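Long-range contacts in similar to phosphinothricin acetyltransferase (PDB 1VHS), which probably inactivates phosphinothricin-type antibiotics by transferring an acetyl group from acetyl-CoA to the phosphinothricin amine, as a member of the GNAT acetyltransferases: residues 138-144 and 156-162; 50-55 and 112-116; 15-20 and 64-68. All blocks are in the same frame, centred on the assembly; numbering follows the deposited sequence.

All three contacts involve the mixed beta sheet of the GNAT fold. Interaction 1 pairs strands 139-150 and 153-163 at one border of the sheet; it is partly buried, the largest, and carried mainly by backbone hydrogen bonds plus a salt bridge. Interaction 3, centred about 24 Å away across the chain's middle, is buried and mostly apolar, with helix 13-24 lying on strand 64-72. Interaction 2, small and partly buried, joins the entry and first residues of strand 54-58 to the loop before strand 117-123 through one arginine and one leucine. It touches interaction 3 through neighbouring strands 54-58 and 64-72: Y55 N lies 2.8 Å from I68 O, a probable hydrogen bond.

Interaction 1: residues 138-144 and 156-162; sequences FAEWGLF and DLKILGR
A classic beta bulge interrupts this antiparallel hairpin pairing: W141 and G142 both face I159, and W141 N (2.7 Å) and G142 N (3.2 Å) donate to the same I159 O. W141, at phi/psi -100/-16, supplies the extra residue and shifts the register by one between E140 and G142. The two strands form one edge of the GNAT sheet, 139-150 outermost and 153-163 between it and strand 117-123. Their short axes approach to 4.4 Å, with N-to-C directions 139° apart. A139-G161, G142-I159 and F144-L157 are hydrogen-bonded pairs; E140-L160 and L143-K158 are non-hydrogen-bonded pairs, CA atoms 4.4 Å apart. A139 N to G161 O is 3.0 Å, G161 N to A139 O 2.9 Å, I159 N to G142 O 2.9 Å, F144 N to L157 O 2.8 Å and L157 N to F144 O 3.0 Å.

On the face carrying E140, L143, K158 and L160, extended E140 (chi1 and chi2 t) and K158 (chi1 m, then t throughout) form a salt bridge, OE1 to NZ 2.7 Å. K158 and L160 pack on L130 of helix 127-135, and the K158 side chain is about 5 Å from that of K127, predicted to bind acetyl-CoA. On the other face, F144 CE2 lies 4.0 Å from I159 CG1. F138, chi1 m, receives R162 CB 3.8 Å from its ring centroid and meets F133 edge-to-face. W141, chi1 m and chi2 -1°, lays its ring face over G161, where a CB would clash with W141 CE3; CH-pi contact puts G161 CA 3.4 Å from the centroid of the six-membered ring.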
# COMPACT_ATOMS: atom_id res chain seq x y z
N PHE A 138 -8.94 -4.07 11.16
CA PHE A 138 -8.91 -5.04 10.06
C PHE A 138 -8.98 -6.46 10.61
O PHE A 138 -8.45 -6.74 11.68
CB PHE A 138 -7.65 -4.87 9.22
CG PHE A 138 -7.65 -3.65 8.35
CD1 PHE A 138 -7.42 -2.39 8.90
CD2 PHE A 138 -7.88 -3.76 6.98
CE1 PHE A 138 -7.43 -1.25 8.09
CE2 PHE A 138 -7.89 -2.63 6.17
CZ PHE A 138 -7.66 -1.37 6.73
N ALA A 139 -9.65 -7.33 9.86
CA ALA A 139 -9.78 -8.74 10.21
C ALA A 139 -9.32 -9.56 9.01
O ALA A 139 -9.41 -9.09 7.87
CB ALA A 139 -11.23 -9.07 10.52
N GLU A 140 -8.83 -10.77 9.24
CA GLU A 140 -8.39 -11.60 8.13
C GLU A 140 -9.61 -12.10 7.36
O GLU A 140 -10.45 -12.82 7.91
CB GLU A 140 -7.57 -12.79 8.64
CG GLU A 140 -6.98 -13.66 7.54
CD GLU A 140 -6.21 -14.85 8.08
OE1 GLU A 140 -5.36 -14.66 8.97
OE2 GLU A 140 -6.45 -15.98 7.60
N TRP A 141 -9.73 -11.71 6.10
CA TRP A 141 -10.85 -12.13 5.29
C TRP A 141 -10.47 -13.30 4.38
O TRP A 141 -11.34 -13.97 3.82
CB TRP A 141 -11.34 -10.97 4.42
CG TRP A 141 -12.11 -9.91 5.14
CD1 TRP A 141 -12.44 -9.87 6.47
CD2 TRP A 141 -12.67 -8.73 4.55
NE1 TRP A 141 -13.16 -8.73 6.74
CE2 TRP A 141 -13.32 -8.02 5.58
CE3 TRP A 141 -12.68 -8.21 3.25
CZ2 TRP A 141 -13.98 -6.80 5.35
CZ3 TRP A 141 -13.33 -7.00 3.02
CH2 TRP A 141 -13.97 -6.31 4.07
N GLY A 142 -9.17 -13.52 4.23
CA GLY A 142 -8.74 -14.62 3.39
C GLY A 142 -7.27 -14.94 3.48
O GLY A 142 -6.46 -14.14 3.95
N LEU A 143 -6.94 -16.15 3.04
CA LEU A 143 -5.56 -16.62 3.02
C LEU A 143 -5.46 -17.47 1.77
O LEU A 143 -6.14 -18.49 1.63
CB LEU A 143 -5.25 -17.45 4.26
CG LEU A 143 -3.78 -17.78 4.54
CD1 LEU A 143 -3.63 -18.36 5.94
CD2 LEU A 143 -3.24 -18.75 3.50
N PHE A 144 -4.63 -17.03 0.83
CA PHE A 144 -4.42 -17.75 -0.42
C PHE A 144 -3.05 -18.40 -0.23
O PHE A 144 -2.01 -17.76 -0.35
CB PHE A 144 -4.42 -16.78 -1.61
CG PHE A 144 -5.68 -15.95 -1.73
CD1 PHE A 144 -6.88 -16.37 -1.14
CD2 PHE A 144 -5.69 -14.77 -2.47
CE1 PHE A 144 -8.05 -15.62 -1.28
CE2 PHE A 144 -6.86 -14.02 -2.62
CZ PHE A 144 -8.04 -14.45 -2.03
N ASP A 156 2.40 -17.27 1.28
CA ASP A 156 0.96 -17.11 1.44
C ASP A 156 0.59 -15.64 1.35
O ASP A 156 1.35 -14.77 1.79
CB ASP A 156 0.53 -17.60 2.83
CG ASP A 156 0.65 -19.10 3.01
OD1 ASP A 156 0.44 -19.56 4.16
OD2 ASP A 156 0.95 -19.82 2.04
N LEU A 157 -0.58 -15.35 0.79
CA LEU A 157 -1.05 -13.98 0.73
C LEU A 157 -2.29 -13.88 1.61
O LEU A 157 -3.25 -14.62 1.41
CB LEU A 157 -1.42 -13.58 -0.70
CG LEU A 157 -1.89 -12.12 -0.82
CD1 LEU A 157 -0.71 -11.18 -0.54
CD2 LEU A 157 -2.46 -11.87 -2.22
N LYS A 158 -2.25 -13.01 2.61
CA LYS A 158 -3.40 -12.82 3.46
C LYS A 158 -4.13 -11.56 3.02
O LYS A 158 -3.50 -10.58 2.61
CB LYS A 158 -2.99 -12.68 4.93
CG LYS A 158 -2.77 -14.00 5.63
CD LYS A 158 -2.63 -13.81 7.14
CE LYS A 158 -2.56 -15.16 7.84
NZ LYS A 158 -2.70 -15.02 9.31
N ILE A 159 -5.45 -11.60 3.09
CA ILE A 159 -6.25 -10.44 2.74
C ILE A 159 -6.93 -9.98 4.02
O ILE A 159 -7.64 -10.76 4.66
CB ILE A 159 -7.36 -10.77 1.71
CG1 ILE A 159 -6.74 -11.42 0.47
CG2 ILE A 159 -8.10 -9.49 1.31
CD1 ILE A 159 -5.54 -10.71 -0.07
N LEU A 160 -6.68 -8.73 4.40
CA LEU A 160 -7.30 -8.17 5.60
C LEU A 160 -8.29 -7.13 5.14
O LEU A 160 -8.05 -6.40 4.17
CB LEU A 160 -6.24 -7.53 6.50
CG LEU A 160 -5.52 -8.45 7.49
CD1 LEU A 160 -4.88 -9.61 6.78
CD2 LEU A 160 -4.48 -7.63 8.24
N GLY A 161 -9.43 -7.06 5.82
CA GLY A 161 -10.41 -6.08 5.41
C GLY A 161 -11.06 -5.37 6.57
O GLY A 161 -11.04 -5.84 7.70
N ARG A 162 -11.64 -4.22 6.26
CA ARG A 162 -12.34 -3.45 7.27
C ARG A 162 -13.45 -2.65 6.63
O ARG A 162 -13.24 -2.00 5.60
CB ARG A 162 -11.40 -2.47 7.98
CG ARG A 162 -12.21 -1.52 8.86
CD ARG A 162 -11.37 -0.62 9.70
NE ARG A 162 -12.22 0.43 10.28
CZ ARG A 162 -11.74 1.53 10.84
NH1 ARG A 162 -12.57 2.44 11.33
NH2 ARG A 162 -10.43 1.71 10.90

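Interaction 2: residues 50-55 and 112-116; sequences ESRPLY and NLGIR
Residues 50-53 form an irregular loop that enters strand 54-58 at L54; 112-116 belong to the connection from helix 98-109 to strand 117-123. The backbones come nearest at S51 and L113, CA to CA 5.2 Å. G114 turns the second segment at phi/psi 82/16, angles at which a side chain would jam against the preceding carbonyl. L113 (chi1 m, chi2 t) points toward the first segment: its CB lies 3.4 Å from S51 O, its CD1 3.9 Å from P53 CD and its CD2 4.1 Å from Y55 OH. The CA-to-CB bond of R52 points away, but chi1 and chi2, both m, curl the guanidinium back. Its NH2 donates to S51 O at 2.6 Å and to L113 O at 3.0 Å, while I115 CG1 covers one guanidinium face, 3.6 Å from R52 CZ. I115 and R52 rest on A83 of strand 82-89. Two strand-entry segments thus pack at the end of the GNAT sheet where strands 54-58, 82-89 and 117-123 begin, one arginine NH2 bridging two backbone carbonyls.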
# COMPACT_ATOMS: atom_id res chain seq x y z
N GLU A 50 -9.15 10.93 -8.84
CA GLU A 50 -9.49 11.84 -7.76
C GLU A 50 -10.10 11.10 -6.57
O GLU A 50 -9.94 11.52 -5.43
CB GLU A 50 -10.46 12.91 -8.26
CG GLU A 50 -10.78 13.98 -7.24
CD GLU A 50 -11.56 15.14 -7.84
OE1 GLU A 50 -11.07 15.72 -8.83
OE2 GLU A 50 -12.64 15.47 -7.31
N SER A 51 -10.81 10.01 -6.85
CA SER A 51 -11.44 9.21 -5.80
C SER A 51 -10.56 8.06 -5.32
O SER A 51 -10.77 7.53 -4.23
CB SER A 51 -12.79 8.66 -6.29
OG SER A 51 -12.61 7.69 -7.31
N ARG A 52 -9.58 7.66 -6.13
CA ARG A 52 -8.66 6.58 -5.79
C ARG A 52 -7.26 7.11 -6.07
O ARG A 52 -6.61 6.75 -7.06
CB ARG A 52 -8.97 5.35 -6.64
CG ARG A 52 -10.39 4.82 -6.41
CD ARG A 52 -10.55 4.24 -5.01
NE ARG A 52 -11.91 3.77 -4.74
CZ ARG A 52 -12.91 4.53 -4.31
NH1 ARG A 52 -14.11 3.99 -4.10
NH2 ARG A 52 -12.72 5.82 -4.07
N PRO A 53 -6.76 7.97 -5.19
CA PRO A 53 -5.44 8.57 -5.35
C PRO A 53 -4.22 7.91 -4.76
O PRO A 53 -4.28 6.93 -4.02
CB PRO A 53 -5.65 9.97 -4.78
CG PRO A 53 -6.55 9.70 -3.62
CD PRO A 53 -7.50 8.61 -4.08
N LEU A 54 -3.09 8.49 -5.14
CA LEU A 54 -1.78 8.09 -4.67
C LEU A 54 -1.27 9.29 -3.90
O LEU A 54 -1.22 10.40 -4.44
CB LEU A 54 -0.85 7.80 -5.84
CG LEU A 54 0.60 7.47 -5.45
CD1 LEU A 54 0.61 6.20 -4.60
CD2 LEU A 54 1.45 7.28 -6.70
N TYR A 55 -0.94 9.09 -2.63
CA TYR A 55 -0.41 10.16 -1.80
C TYR A 55 1.03 9.86 -1.46
O TYR A 55 1.40 8.70 -1.30
CB TYR A 55 -1.17 10.27 -0.48
CG TYR A 55 -2.62 10.65 -0.61
CD1 TYR A 55 -3.60 9.68 -0.78
CD2 TYR A 55 -3.02 11.99 -0.55
CE1 TYR A 55 -4.94 10.02 -0.90
CE2 TYR A 55 -4.36 12.34 -0.67
CZ TYR A 55 -5.32 11.36 -0.85
OH TYR A 55 -6.64 11.70 -1.00
N ASN A 112 -13.77 9.80 3.10
CA ASN A 112 -14.04 10.94 2.24
C ASN A 112 -13.89 10.59 0.77
O ASN A 112 -14.28 11.37 -0.10
CB ASN A 112 -13.12 12.11 2.60
CG ASN A 112 -13.43 12.69 3.97
OD1 ASN A 112 -13.01 12.16 5.00
ND2 ASN A 112 -14.20 13.78 3.99
N LEU A 113 -13.33 9.42 0.48
CA LEU A 113 -13.16 8.97 -0.89
C LEU A 113 -14.37 8.14 -1.31
O LEU A 113 -14.46 7.67 -2.45
CB LEU A 113 -11.88 8.14 -1.03
CG LEU A 113 -10.57 8.85 -0.70
CD1 LEU A 113 -9.41 7.88 -0.81
CD2 LEU A 113 -10.38 10.03 -1.64
N GLY A 114 -15.31 7.96 -0.39
CA GLY A 114 -16.50 7.18 -0.68
C GLY A 114 -16.26 5.69 -0.53
O GLY A 114 -17.04 4.87 -1.01
N ILE A 115 -15.17 5.32 0.13
CA ILE A 115 -14.83 3.91 0.33
C ILE A 115 -15.54 3.34 1.55
O ILE A 115 -15.43 3.88 2.65
CB ILE A 115 -13.32 3.74 0.52
CG1 ILE A 115 -12.59 4.20 -0.74
CG2 ILE A 115 -13.00 2.27 0.82
CD1 ILE A 115 -11.09 4.38 -0.55
N ARG A 116 -16.27 2.25 1.35
CA ARG A 116 -16.99 1.58 2.44
C ARG A 116 -16.21 0.38 2.97
O ARG A 116 -16.17 0.14 4.18
CB ARG A 116 -18.37 1.12 1.96
CG ARG A 116 -19.11 0.27 2.98
CD ARG A 116 -20.58 0.10 2.61
NE ARG A 116 -20.74 -0.49 1.28
CZ ARG A 116 -21.92 -0.63 0.67
NH1 ARG A 116 -21.99 -1.17 -0.54
NH2 ARG A 116 -23.03 -0.22 1.28

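Interaction 3: residues 15-20 and 64-68; sequences AVVAIY and VAAWI
This is a buried helix-on-sheet contact: one face of helix 13-24 lies across the start of strand 64-72, the short axes 8.5 Å apart at closest and nearly perpendicular at 87°. A15 and I19, one helical turn apart, point toward the strand, V64 and W67 toward the helix. A15 CB meets V64 CB at 3.9 Å. I19 (chi1 m, chi2 t) extends CD1 to 3.9 Å from V64 CG1 and 3.4 Å from A66 N, lying over the backbone where A65 and A66 face A57 in a classic beta bulge. In the GNAT fold, this puts the first long helix against an inner strand, between 54-58 and 82-89, whose other face is covered by helix 98-109, where A66 touches L102. W67, chi1 p and chi2 -92°, places its indole against the helix: V16 CG1 sits 3.5 Å from the centroid of the five-membered ring in a CH-pi contact, and W67 NE1 makes a weak hydrogen bond of 3.1 Å to V16 O, which also accepts Y20 N. Y20 CD1 reaches W67 CZ2 at 4.2 Å; the Y20 OH is hydrogen-bonded to D32 OD2. The W67 ring stacks on Y88, a predicted acetyl-CoA-binding residue.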
# COMPACT_ATOMS: atom_id res chain seq x y z
N ALA A 15 10.76 8.66 -7.28
CA ALA A 15 10.91 8.37 -5.85
C ALA A 15 9.97 7.24 -5.41
O ALA A 15 10.33 6.44 -4.55
CB ALA A 15 10.64 9.62 -5.04
N VAL A 16 8.77 7.21 -5.99
CA VAL A 16 7.78 6.19 -5.65
C VAL A 16 8.30 4.81 -6.04
O VAL A 16 8.20 3.86 -5.27
CB VAL A 16 6.43 6.47 -6.36
CG1 VAL A 16 5.48 5.29 -6.21
CG2 VAL A 16 5.78 7.72 -5.77
N VAL A 17 8.88 4.71 -7.24
CA VAL A 17 9.43 3.44 -7.71
C VAL A 17 10.66 3.07 -6.90
O VAL A 17 10.87 1.90 -6.58
CB VAL A 17 9.80 3.52 -9.21
CG1 VAL A 17 10.56 2.26 -9.62
CG2 VAL A 17 8.54 3.67 -10.03
N ALA A 18 11.48 4.06 -6.57
CA ALA A 18 12.68 3.82 -5.79
C ALA A 18 12.31 3.22 -4.43
O ALA A 18 12.95 2.26 -3.98
CB ALA A 18 13.45 5.12 -5.59
N ILE A 19 11.29 3.77 -3.79
CA ILE A 19 10.84 3.27 -2.49
C ILE A 19 10.35 1.84 -2.67
O ILE A 19 10.65 0.96 -1.87
CB ILE A 19 9.71 4.15 -1.92
CG1 ILE A 19 10.29 5.49 -1.47
CG2 ILE A 19 9.00 3.42 -0.76
CD1 ILE A 19 9.26 6.48 -0.98
N TYR A 20 9.59 1.62 -3.74
CA TYR A 20 9.07 0.30 -4.05
C TYR A 20 10.23 -0.69 -4.16
O TYR A 20 10.21 -1.76 -3.55
CB TYR A 20 8.30 0.36 -5.37
CG TYR A 20 7.69 -0.95 -5.79
CD1 TYR A 20 6.51 -1.41 -5.22
CD2 TYR A 20 8.30 -1.73 -6.78
CE1 TYR A 20 5.93 -2.61 -5.63
CE2 TYR A 20 7.74 -2.93 -7.19
CZ TYR A 20 6.55 -3.37 -6.61
OH TYR A 20 6.00 -4.56 -7.01
N VAL A 64 10.49 12.50 -0.55
CA VAL A 64 9.43 11.50 -0.46
C VAL A 64 9.98 10.28 0.27
O VAL A 64 10.89 9.62 -0.23
CB VAL A 64 8.93 11.09 -1.85
CG1 VAL A 64 7.85 10.02 -1.73
CG2 VAL A 64 8.39 12.30 -2.59
N ALA A 65 9.42 9.98 1.44
CA ALA A 65 9.87 8.84 2.24
C ALA A 65 8.92 7.65 2.23
O ALA A 65 9.29 6.56 2.68
CB ALA A 65 10.10 9.29 3.68
N ALA A 66 7.70 7.84 1.74
CA ALA A 66 6.72 6.76 1.71
C ALA A 66 5.52 7.18 0.87
O ALA A 66 5.40 8.34 0.49
CB ALA A 66 6.26 6.45 3.14
N TRP A 67 4.65 6.22 0.57
CA TRP A 67 3.46 6.53 -0.19
C TRP A 67 2.29 5.62 0.16
O TRP A 67 2.48 4.52 0.68
CB TRP A 67 3.71 6.52 -1.71
CG TRP A 67 4.40 5.31 -2.30
CD1 TRP A 67 5.74 5.14 -2.50
CD2 TRP A 67 3.77 4.15 -2.87
NE1 TRP A 67 5.98 3.96 -3.17
CE2 TRP A 67 4.79 3.33 -3.40
CE3 TRP A 67 2.44 3.73 -2.98
CZ2 TRP A 67 4.52 2.12 -4.04
CZ3 TRP A 67 2.17 2.52 -3.61
CH2 TRP A 67 3.21 1.73 -4.14
N ILE A 68 1.09 6.11 -0.11
CA ILE A 68 -0.15 5.39 0.15
C ILE A 68 -0.95 5.40 -1.15
O ILE A 68 -1.22 6.47 -1.71
CB ILE A 68 -1.01 6.08 1.22
CG1 ILE A 68 -0.20 6.30 2.50
CG2 ILE A 68 -2.24 5.23 1.53
CD1 ILE A 68 -0.96 7.12 3.54